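Local coordinates for protein alpha-fucosidase (Bifidobacterium bifidum, PDB 2EAB) that hydrolyses alpha-1,2-linked L-fucose from glycans as a glycoside hydrolase, this chain being the catalytic part of a longer, probably membrane-attached protein, at residues A[146-157]-A[169-180]; A[210-218]-A[401-409]. All coordinates share one frame; numbering follows the deposited sequence.

Interaction 1: A[146-157]-A[169-180]; sequences YGFNDTTVTEYR and VTFKHDGVTYTR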
loop_
_atom_site.group_PDB
_atom_site.type_symbol
_atom_site.label_atom_id
_atom_site.label_comp_id
_atom_site.label_asym_id
_atom_site.label_seq_id
_atom_site.Cartn_x
_atom_site.Cartn_y
_atom_site.Cartn_z
ATOM N N TYR A 146 -10.586 33.506 -10.831
ATOM C CA TYR A 146 -11.747 34.057 -11.522
ATOM C C TYR A 146 -11.946 35.544 -11.228
ATOM O O TYR A 146 -12.694 36.226 -11.935
ATOM C CB TYR A 146 -13.004 33.265 -11.144
ATOM C CG TYR A 146 -13.126 31.906 -11.815
ATOM C CD1 TYR A 146 -12.183 30.897 -11.588
ATOM C CD2 TYR A 146 -14.195 31.625 -12.664
ATOM C CE1 TYR A 146 -12.298 29.650 -12.202
ATOM C CE2 TYR A 146 -14.324 30.382 -13.279
ATOM C CZ TYR A 146 -13.372 29.397 -13.044
ATOM O OH TYR A 146 -13.504 28.168 -13.655
ATOM N N GLY A 147 -11.284 36.034 -10.181
ATOM C CA GLY A 147 -11.317 37.450 -9.816
ATOM C C GLY A 147 -12.691 38.003 -9.483
ATOM O O GLY A 147 -13.004 39.144 -9.837
ATOM N N PHE A 148 -13.514 37.198 -8.810
ATOM C CA PHE A 148 -14.823 37.655 -8.345
ATOM C C PHE A 148 -14.656 38.675 -7.224
ATOM O O PHE A 148 -13.775 38.539 -6.374
ATOM C CB PHE A 148 -15.685 36.487 -7.846
ATOM C CG PHE A 148 -16.055 35.482 -8.911
ATOM C CD1 PHE A 148 -16.543 35.886 -10.152
ATOM C CD2 PHE A 148 -15.946 34.119 -8.649
ATOM C CE1 PHE A 148 -16.892 34.947 -11.124
ATOM C CE2 PHE A 148 -16.295 33.174 -9.611
ATOM C CZ PHE A 148 -16.768 33.588 -10.851
ATOM N N ASN A 149 -15.510 39.696 -7.229
ATOM C CA ASN A 149 -15.495 40.721 -6.186
ATOM C C ASN A 149 -16.134 40.222 -4.892
ATOM O O ASN A 149 -15.700 40.582 -3.795
ATOM C CB ASN A 149 -16.201 41.991 -6.672
ATOM C CG ASN A 149 -15.595 42.548 -7.950
ATOM O OD1 ASN A 149 -14.403 42.860 -8.006
ATOM N ND2 ASN A 149 -16.419 42.685 -8.984
ATOM N N ASP A 150 -17.167 39.393 -5.036
ATOM C CA ASP A 150 -17.878 38.806 -3.903
ATOM C C ASP A 150 -17.945 37.289 -4.059
ATOM O O ASP A 150 -18.276 36.787 -5.136
ATOM C CB ASP A 150 -19.294 39.383 -3.798
ATOM C CG ASP A 150 -19.302 40.895 -3.633
ATOM O OD1 ASP A 150 -18.582 41.411 -2.749
ATOM O OD2 ASP A 150 -20.038 41.570 -4.385
ATOM N N THR A 151 -17.637 36.574 -2.979
ATOM C CA THR A 151 -17.567 35.109 -2.984
ATOM C C THR A 151 -18.944 34.454 -2.818
ATOM O O THR A 151 -19.067 33.225 -2.865
ATOM C CB THR A 151 -16.633 34.587 -1.860
ATOM O OG1 THR A 151 -15.759 35.634 -1.419
ATOM C CG2 THR A 151 -15.804 33.415 -2.351
ATOM N N THR A 152 -19.974 35.279 -2.632
ATOM C CA THR A 152 -21.329 34.798 -2.357
ATOM C C THR A 152 -21.893 33.994 -3.522
ATOM O O THR A 152 -21.931 34.464 -4.662
ATOM C CB THR A 152 -22.284 35.961 -1.999
ATOM O OG1 THR A 152 -21.693 36.762 -0.969
ATOM C CG2 THR A 152 -23.631 35.429 -1.506
ATOM N N VAL A 153 -22.315 32.768 -3.219
ATOM C CA VAL A 153 -22.871 31.864 -4.220
ATOM C C VAL A 153 -24.078 31.093 -3.687
ATOM O O VAL A 153 -24.337 31.069 -2.482
ATOM C CB VAL A 153 -21.815 30.842 -4.746
ATOM C CG1 VAL A 153 -20.712 31.543 -5.530
ATOM C CG2 VAL A 153 -21.235 30.004 -3.606
ATOM N N THR A 154 -24.816 30.481 -4.608
ATOM C CA THR A 154 -25.846 29.503 -4.272
ATOM C C THR A 154 -25.631 28.261 -5.130
ATOM O O THR A 154 -24.815 28.274 -6.059
ATOM C CB THR A 154 -27.275 30.046 -4.512
ATOM O OG1 THR A 154 -27.409 30.458 -5.876
ATOM C CG2 THR A 154 -27.591 31.213 -3.579
ATOM N N GLU A 155 -26.361 27.194 -4.811
ATOM C CA GLU A 155 -26.312 25.932 -5.560
ATOM C C GLU A 155 -24.893 25.368 -5.679
ATOM O O GLU A 155 -24.534 24.755 -6.692
ATOM C CB GLU A 155 -26.972 26.092 -6.936
ATOM C CG GLU A 155 -28.462 26.413 -6.840
ATOM C CD GLU A 155 -29.083 26.868 -8.148
ATOM O OE1 GLU A 155 -28.559 26.531 -9.230
ATOM O OE2 GLU A 155 -30.115 27.568 -8.090
ATOM N N TYR A 156 -24.096 25.588 -4.636
ATOM C CA TYR A 156 -22.726 25.093 -4.609
ATOM C C TYR A 156 -22.669 23.606 -4.312
ATOM O O TYR A 156 -23.288 23.132 -3.365
ATOM C CB TYR A 156 -21.863 25.843 -3.586
ATOM C CG TYR A 156 -20.428 25.366 -3.618
ATOM C CD1 TYR A 156 -19.451 26.084 -4.298
ATOM C CD2 TYR A 156 -20.055 24.169 -3.003
ATOM C CE1 TYR A 156 -18.136 25.630 -4.350
ATOM C CE2 TYR A 156 -18.751 23.706 -3.055
ATOM C CZ TYR A 156 -17.798 24.437 -3.725
ATOM O OH TYR A 156 -16.508 23.953 -3.755
ATOM N N ARG A 157 -21.905 22.882 -5.125
ATOM C CA ARG A 157 -21.516 21.521 -4.791
ATOM C C ARG A 157 -20.127 21.219 -5.340
ATOM O O ARG A 157 -19.787 21.630 -6.446
ATOM C CB ARG A 157 -22.533 20.506 -5.324
ATOM C CG ARG A 157 -22.364 19.108 -4.736
ATOM C CD ARG A 157 -23.288 18.091 -5.388
ATOM N NE ARG A 157 -22.966 17.876 -6.797
ATOM C CZ ARG A 157 -23.771 18.183 -7.812
ATOM N NH1 ARG A 157 -24.966 18.716 -7.589
ATOM N NH2 ARG A 157 -23.382 17.947 -9.057
ATOM N N VAL A 169 -16.908 20.588 -9.683
ATOM C CA VAL A 169 -17.320 21.755 -8.897
ATOM C C VAL A 169 -18.401 22.495 -9.676
ATOM O O VAL A 169 -18.307 22.637 -10.894
ATOM C CB VAL A 169 -16.146 22.739 -8.602
ATOM C CG1 VAL A 169 -16.606 23.884 -7.697
ATOM C CG2 VAL A 169 -14.945 22.024 -7.978
ATOM N N THR A 170 -19.435 22.938 -8.967
ATOM C CA THR A 170 -20.477 23.771 -9.561
ATOM C C THR A 170 -20.995 24.784 -8.546
ATOM O O THR A 170 -21.039 24.509 -7.351
ATOM C CB THR A 170 -21.637 22.926 -10.165
ATOM O OG1 THR A 170 -22.541 23.788 -10.869
ATOM C CG2 THR A 170 -22.405 22.152 -9.088
ATOM N N PHE A 171 -21.364 25.965 -9.037
ATOM C CA PHE A 171 -22.001 26.990 -8.215
ATOM C C PHE A 171 -22.619 28.060 -9.095
ATOM O O PHE A 171 -22.253 28.199 -10.261
ATOM C CB PHE A 171 -21.011 27.621 -7.223
ATOM C CG PHE A 171 -19.794 28.223 -7.869
ATOM C CD1 PHE A 171 -19.824 29.522 -8.377
ATOM C CD2 PHE A 171 -18.610 27.495 -7.961
ATOM C CE1 PHE A 171 -18.703 30.083 -8.972
ATOM C CE2 PHE A 171 -17.478 28.050 -8.555
ATOM C CZ PHE A 171 -17.525 29.348 -9.062
ATOM N N LYS A 172 -23.559 28.805 -8.522
ATOM C CA LYS A 172 -24.168 29.943 -9.193
ATOM C C LYS A 172 -23.693 31.232 -8.529
ATOM O O LYS A 172 -23.870 31.421 -7.327
ATOM C CB LYS A 172 -25.697 29.843 -9.156
ATOM C CG LYS A 172 -26.412 30.990 -9.873
ATOM C CD LYS A 172 -27.917 30.779 -9.960
ATOM C CE LYS A 172 -28.293 29.934 -11.164
ATOM N NZ LYS A 172 -29.757 29.966 -11.428
ATOM N N HIS A 173 -23.083 32.105 -9.325
ATOM C CA HIS A 173 -22.582 33.388 -8.847
ATOM C C HIS A 173 -23.158 34.505 -9.704
ATOM O O HIS A 173 -22.973 34.514 -10.924
ATOM C CB HIS A 173 -21.049 33.411 -8.890
ATOM C CG HIS A 173 -20.449 34.725 -8.493
ATOM N ND1 HIS A 173 -20.164 35.717 -9.407
ATOM C CD2 HIS A 173 -20.085 35.210 -7.284
ATOM C CE1 HIS A 173 -19.645 36.755 -8.776
ATOM N NE2 HIS A 173 -19.587 36.474 -7.488
ATOM N N ASP A 174 -23.873 35.427 -9.057
ATOM C CA ASP A 174 -24.478 36.589 -9.720
ATOM C C ASP A 174 -25.233 36.201 -11.003
ATOM O O ASP A 174 -25.079 36.841 -12.048
ATOM C CB ASP A 174 -23.406 37.656 -9.994
ATOM C CG ASP A 174 -23.993 39.007 -10.366
ATOM O OD1 ASP A 174 -25.018 39.409 -9.774
ATOM O OD2 ASP A 174 -23.417 39.667 -11.257
ATOM N N GLY A 175 -26.032 35.139 -10.913
ATOM C CA GLY A 175 -26.883 34.696 -12.017
ATOM C C GLY A 175 -26.269 33.700 -12.985
ATOM O O GLY A 175 -26.979 33.111 -13.802
ATOM N N VAL A 176 -24.955 33.502 -12.893
ATOM C CA VAL A 176 -24.226 32.632 -13.818
ATOM C C VAL A 176 -23.769 31.353 -13.113
ATOM O O VAL A 176 -23.214 31.410 -12.012
ATOM C CB VAL A 176 -22.996 33.358 -14.436
ATOM C CG1 VAL A 176 -22.302 32.481 -15.478
ATOM C CG2 VAL A 176 -23.404 34.691 -15.055
ATOM N N THR A 177 -24.024 30.209 -13.745
ATOM C CA THR A 177 -23.534 28.926 -13.247
ATOM C C THR A 177 -22.153 28.626 -13.821
ATOM O O THR A 177 -21.956 28.628 -15.038
ATOM C CB THR A 177 -24.517 27.774 -13.561
ATOM O OG1 THR A 177 -25.760 28.019 -12.896
ATOM C CG2 THR A 177 -23.960 26.427 -13.089
ATOM N N TYR A 178 -21.201 28.378 -12.926
ATOM C CA TYR A 178 -19.844 28.011 -13.308
ATOM C C TYR A 178 -19.604 26.559 -12.941
ATOM O O TYR A 178 -19.958 26.129 -11.844
ATOM C CB TYR A 178 -18.827 28.909 -12.600
ATOM C CG TYR A 178 -18.938 30.365 -12.991
ATOM C CD1 TYR A 178 -18.226 30.868 -14.079
ATOM C CD2 TYR A 178 -19.762 31.238 -12.278
ATOM C CE1 TYR A 178 -18.326 32.206 -14.450
ATOM C CE2 TYR A 178 -19.873 32.580 -12.639
ATOM C CZ TYR A 178 -19.150 33.054 -13.720
ATOM O OH TYR A 178 -19.262 34.378 -14.078
ATOM N N THR A 179 -19.029 25.800 -13.871
ATOM C CA THR A 179 -18.677 24.410 -13.585
ATOM C C THR A 179 -17.206 24.133 -13.849
ATOM O O THR A 179 -16.577 24.765 -14.707
ATOM C CB THR A 179 -19.529 23.382 -14.378
ATOM O OG1 THR A 179 -19.094 23.320 -15.739
ATOM C CG2 THR A 179 -21.017 23.723 -14.320
ATOM N N ARG A 180 -16.673 23.171 -13.097
ATOM C CA ARG A 180 -15.313 22.689 -13.269
ATOM C C ARG A 180 -15.311 21.179 -13.168
ATOM O O ARG A 180 -16.037 20.599 -12.361
ATOM C CB ARG A 180 -14.383 23.287 -12.213
ATOM C CG ARG A 180 -14.439 24.803 -12.141
ATOM C CD ARG A 180 -13.223 25.372 -11.457
ATOM N NE ARG A 180 -13.418 25.466 -10.019
ATOM C CZ ARG A 180 -13.746 26.583 -9.375
ATOM N NH1 ARG A 180 -13.915 27.723 -10.032
ATOM N NH2 ARG A 180 -13.898 26.557 -8.067
HETATM O O HOH W 1 -15.916 27.467 -14.508
HETATM O O HOH W 2 -24.021 35.180 -6.277
HETATM O O HOH W 3 -26.300 32.897 -6.439
HETATM O O HOH W 4 -24.475 25.037 -9.414
HETATM O O HOH W 5 -26.375 26.308 -10.750
HETATM O O HOH W 6 -30.384 27.242 -11.107
#

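Interaction 2: A[210-218]-A[401-409]; sequences PTNTNYSKT and WSVTAGDNA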
loop_
_atom_site.group_PDB
_atom_site.type_symbol
_atom_site.label_atom_id
_atom_site.label_comp_id
_atom_site.label_asym_id
_atom_site.label_seq_id
_atom_site.Cartn_x
_atom_site.Cartn_y
_atom_site.Cartn_z
ATOM N N PRO A 210 2.455 27.795 -10.098
ATOM C CA PRO A 210 3.655 28.000 -9.296
ATOM C C PRO A 210 4.140 26.710 -8.651
ATOM O O PRO A 210 3.343 25.927 -8.123
ATOM C CB PRO A 210 3.195 28.984 -8.217
ATOM C CG PRO A 210 1.723 28.755 -8.108
ATOM C CD PRO A 210 1.286 28.479 -9.509
ATOM N N THR A 211 5.445 26.495 -8.707
ATOM C CA THR A 211 6.066 25.409 -7.969
ATOM C C THR A 211 6.084 25.753 -6.482
ATOM O O THR A 211 6.047 26.932 -6.102
ATOM C CB THR A 211 7.491 25.149 -8.465
ATOM O OG1 THR A 211 8.152 26.408 -8.645
ATOM C CG2 THR A 211 7.473 24.375 -9.784
ATOM N N ASN A 212 6.130 24.723 -5.642
ATOM C CA ASN A 212 6.213 24.918 -4.208
ATOM C C ASN A 212 7.446 25.759 -3.906
ATOM O O ASN A 212 8.524 25.496 -4.432
ATOM C CB ASN A 212 6.285 23.565 -3.507
ATOM C CG ASN A 212 6.165 23.674 -2.010
ATOM O OD1 ASN A 212 6.996 24.311 -1.356
ATOM N ND2 ASN A 212 5.139 23.037 -1.446
ATOM N N THR A 213 7.280 26.772 -3.064
ATOM C CA THR A 213 8.325 27.763 -2.840
ATOM C C THR A 213 9.362 27.340 -1.797
ATOM O O THR A 213 10.224 28.145 -1.429
ATOM C CB THR A 213 7.704 29.116 -2.427
ATOM O OG1 THR A 213 6.941 28.943 -1.226
ATOM C CG2 THR A 213 6.779 29.642 -3.522
ATOM N N ASN A 214 9.293 26.094 -1.327
ATOM C CA ASN A 214 10.117 25.660 -0.195
ATOM C C ASN A 214 11.285 24.730 -0.520
ATOM O O ASN A 214 12.154 24.510 0.327
ATOM C CB ASN A 214 9.235 25.063 0.898
ATOM C CG ASN A 214 8.155 26.026 1.351
ATOM O OD1 ASN A 214 6.966 25.813 1.088
ATOM N ND2 ASN A 214 8.560 27.104 2.000
ATOM N N TYR A 215 11.301 24.173 -1.725
ATOM C CA TYR A 215 12.459 23.422 -2.178
ATOM C C TYR A 215 13.393 24.286 -3.011
ATOM O O TYR A 215 12.950 25.200 -3.711
ATOM C CB TYR A 215 12.069 22.132 -2.903
ATOM C CG TYR A 215 11.187 22.212 -4.135
ATOM C CD1 TYR A 215 11.720 22.472 -5.395
ATOM C CD2 TYR A 215 9.825 21.908 -4.052
ATOM C CE1 TYR A 215 10.908 22.472 -6.535
ATOM C CE2 TYR A 215 9.008 21.904 -5.180
ATOM C CZ TYR A 215 9.552 22.187 -6.417
ATOM O OH TYR A 215 8.757 22.180 -7.540
ATOM N N SER A 216 14.691 24.005 -2.928
ATOM C CA SER A 216 15.658 24.788 -3.694
ATOM C C SER A 216 15.599 24.435 -5.175
ATOM O O SER A 216 15.244 23.310 -5.557
ATOM C CB SER A 216 17.079 24.640 -3.146
ATOM O OG SER A 216 17.587 23.333 -3.352
ATOM N N LYS A 217 15.940 25.416 -6.004
ATOM C CA LYS A 217 15.794 25.308 -7.447
ATOM C C LYS A 217 16.985 25.935 -8.131
ATOM O O LYS A 217 17.613 26.857 -7.597
ATOM C CB LYS A 217 14.532 26.039 -7.911
ATOM C CG LYS A 217 13.251 25.590 -7.231
ATOM C CD LYS A 217 12.110 26.550 -7.524
ATOM C CE LYS A 217 10.841 26.175 -6.772
ATOM N NZ LYS A 217 10.968 26.306 -5.299
ATOM N N THR A 218 17.293 25.429 -9.315
ATOM C CA THR A 218 18.288 26.046 -10.175
ATOM C C THR A 218 17.672 26.312 -11.539
ATOM O O THR A 218 17.058 25.421 -12.134
ATOM C CB THR A 218 19.546 25.162 -10.336
ATOM O OG1 THR A 218 19.226 23.997 -11.088
ATOM C CG2 THR A 218 20.078 24.727 -8.995
ATOM N N TRP A 401 -0.086 12.059 -3.416
ATOM C CA TRP A 401 -0.675 13.371 -3.112
ATOM C C TRP A 401 -0.021 14.027 -1.906
ATOM O O TRP A 401 0.001 13.448 -0.829
ATOM C CB TRP A 401 -2.193 13.241 -2.897
ATOM C CG TRP A 401 -2.885 12.673 -4.098
ATOM C CD1 TRP A 401 -3.224 13.349 -5.230
ATOM C CD2 TRP A 401 -3.291 11.312 -4.305
ATOM N NE1 TRP A 401 -3.831 12.503 -6.130
ATOM C CE2 TRP A 401 -3.875 11.243 -5.592
ATOM C CE3 TRP A 401 -3.212 10.144 -3.532
ATOM C CZ2 TRP A 401 -4.397 10.056 -6.118
ATOM C CZ3 TRP A 401 -3.726 8.966 -4.059
ATOM C CH2 TRP A 401 -4.306 8.930 -5.342
ATOM N N SER A 402 0.493 15.242 -2.084
ATOM C CA SER A 402 1.116 15.979 -0.985
ATOM C C SER A 402 1.056 17.471 -1.250
ATOM O O SER A 402 0.975 17.896 -2.397
ATOM C CB SER A 402 2.568 15.559 -0.800
ATOM O OG SER A 402 3.341 16.020 -1.889
ATOM N N VAL A 403 1.118 18.243 -0.171
ATOM C CA VAL A 403 1.160 19.701 -0.246
ATOM C C VAL A 403 2.477 20.264 0.299
ATOM O O VAL A 403 2.854 21.389 -0.023
ATOM C CB VAL A 403 -0.051 20.343 0.492
ATOM C CG1 VAL A 403 0.100 20.247 2.003
ATOM C CG2 VAL A 403 -0.259 21.790 0.055
ATOM N N THR A 404 3.164 19.474 1.113
ATOM C CA THR A 404 4.400 19.900 1.762
ATOM C C THR A 404 5.612 19.592 0.888
ATOM O O THR A 404 5.604 18.628 0.115
ATOM C CB THR A 404 4.557 19.205 3.120
ATOM O OG1 THR A 404 4.434 17.790 2.937
ATOM C CG2 THR A 404 3.479 19.673 4.094
ATOM N N ALA A 405 6.651 20.418 1.004
ATOM C CA ALA A 405 7.906 20.176 0.292
ATOM C C ALA A 405 9.080 20.801 1.019
ATOM O O ALA A 405 8.949 21.848 1.651
ATOM C CB ALA A 405 7.835 20.712 -1.137
ATOM N N GLY A 406 10.228 20.143 0.915
ATOM C CA GLY A 406 11.504 20.698 1.350
ATOM C C GLY A 406 12.589 19.799 0.795
ATOM O O GLY A 406 12.289 18.729 0.254
ATOM N N ASP A 407 13.847 20.207 0.927
ATOM C CA ASP A 407 14.938 19.469 0.283
ATOM C C ASP A 407 15.298 18.157 0.967
ATOM O O ASP A 407 15.598 17.169 0.295
ATOM C CB ASP A 407 16.207 20.326 0.213
ATOM C CG ASP A 407 16.220 21.290 -0.955
ATOM O OD1 ASP A 407 15.191 21.452 -1.653
ATOM O OD2 ASP A 407 17.287 21.917 -1.148
ATOM N N ASN A 408 15.304 18.150 2.295
ATOM C CA ASN A 408 15.941 17.069 3.039
ATOM C C ASN A 408 14.957 16.130 3.722
ATOM O O ASN A 408 13.828 16.521 4.047
ATOM C CB ASN A 408 16.899 17.643 4.088
ATOM C CG ASN A 408 18.125 18.320 3.480
ATOM O OD1 ASN A 408 18.350 18.284 2.276
ATOM N ND2 ASN A 408 18.953 18.903 4.338
ATOM N N ALA A 409 15.408 14.899 3.956
ATOM C CA ALA A 409 14.649 13.928 4.729
ATOM C C ALA A 409 14.344 14.452 6.125
ATOM O O ALA A 409 15.087 15.287 6.669
ATOM C CB ALA A 409 15.414 12.631 4.824
HETATM O O HOH W 7 15.755 20.770 -4.360
#

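Interaction 1: A[146-157]-A[169-180]
Tyr146 turns the edge of its ring toward the face of Tyr178 in an offset edge-to-face pair, the planes at 89° and the centroids 6.0 Å apart. Its CE1 also lies 3.3 Å from Arg180 NH1, while NE of that arginine makes a salt bridge with Glu70. Phe148 is sandwiched: one face stacks on the His173 imidazole, with ring centroids 4.1 Å apart, and the opposite face takes Tyr146 CB. Its CZ edge points into the face of Tyr178, completing an aromatic cluster of four rings. The backbone O of Asp150 helps set the rotation of the His173 ring, accepting from His173 NE2 at 2.7 Å, though the bond is bent (133° at the hydrogen). Val153 swings CG1 beside its own backbone N, which brings it to 3.6 Å from Phe171 CD1. Thr154 and Lys172 form a hydrogen-bonded antiparallel pair, bonded in both directions through the backbone. A beta bulge follows, Glu155 (positive phi) and Tyr156 together facing Phe171. The Glu155 side chain lies alongside that of Lys172, pointing the same way; the charges stay beyond a salt bridge, and a water joins Glu155 OE1 to Lys172 NZ. With CG anti to N (chi1 -177°), Tyr156 lays CD1 3.7 Å from Phe171 CB and sends its hydroxyl on to the carbonyl of Gly65. Arg157 restores the ladder, pairing with Thr170. Strand 156-161 thus lies between strand 19-22, whose Trp19 and Trp21 touch Arg157, and strand 166-173; strand 176-185, joined to 166-173 by the type I' turn from His173 to Val176, continues the sheet toward strand 190-197.

Interaction 2: A[210-218]-A[401-409]
This contact belongs to the interface between two domains: an Asx turn and the following residues of the N-terminal beta domain meet a loop of the family 95 catalytic domain. The turn is made by Asn212, whose OD1 accepts from Asn214 N, and its side chain lies across the methyl of Ala405, with Asn212 CG 3.5 Å from Ala405 CB. That methyl also meets the edge of the Tyr215 ring, in its plane, with Ala405 CB 3.7 Å from Tyr215 CD2. Tyr215 holds its CG between N and the carbonyl carbon (chi1 58°), carrying the ring away from segment 401-409, although its CD2 edge still meets Ala405, until its hydroxyl bonds to the carbonyl of Trp139. Above one face of this ring, offset toward the rim, lies Lys217 NZ, which donates to Asn212 O at 2.7 Å and to Tyr215 O at 2.8 Å and so bridges the carbonyls on either side of the Thr213-Asn214 pair. Beyond Gly406, Asp407 grips Ser216 with both carboxylate oxygens. Asp407 OD1 accepts from Ser216 N at 2.9 Å, from the syn side but 24° out of the carboxylate plane; Asp407 OD2 uses its syn lone pair for Ser216 OG at 2.6 Å. A water bridges OD1 to Ser216 O, and the backbone carbonyl of Asp407 accepts from Thr81. Two direct donors and a water around one carboxylate should favour its charged form, and the two-pronged hold fixes the rotation of that group. The interface therefore pairs a polar, directional link at Asp407 with simple methyl packing at Ala405.

In the fold
Interaction 1 comes first along the chain and closes a short loop: the segment after strand 140-145 enters strand 156-161 and is met by its hairpin partner 166-173, with 176-185 behind it, near the 19-22 edge of the nine-strand sheet. The chain then passes through strands 190-197 and 203-208 before interaction 2 opens at 210-218, leading into strand 217-225 at the other edge of that sheet. Interaction 2 closes a far longer loop, bringing back residues 401-409 after helix 365-386. The two are in series, neither nested nor crossed, with centres about 32 Å apart. Interaction 1 stays inside the beta domain; interaction 2, like the calcium site of Gly57, Glu77, Ser386 and Leu393, joins it to the catalytic domain.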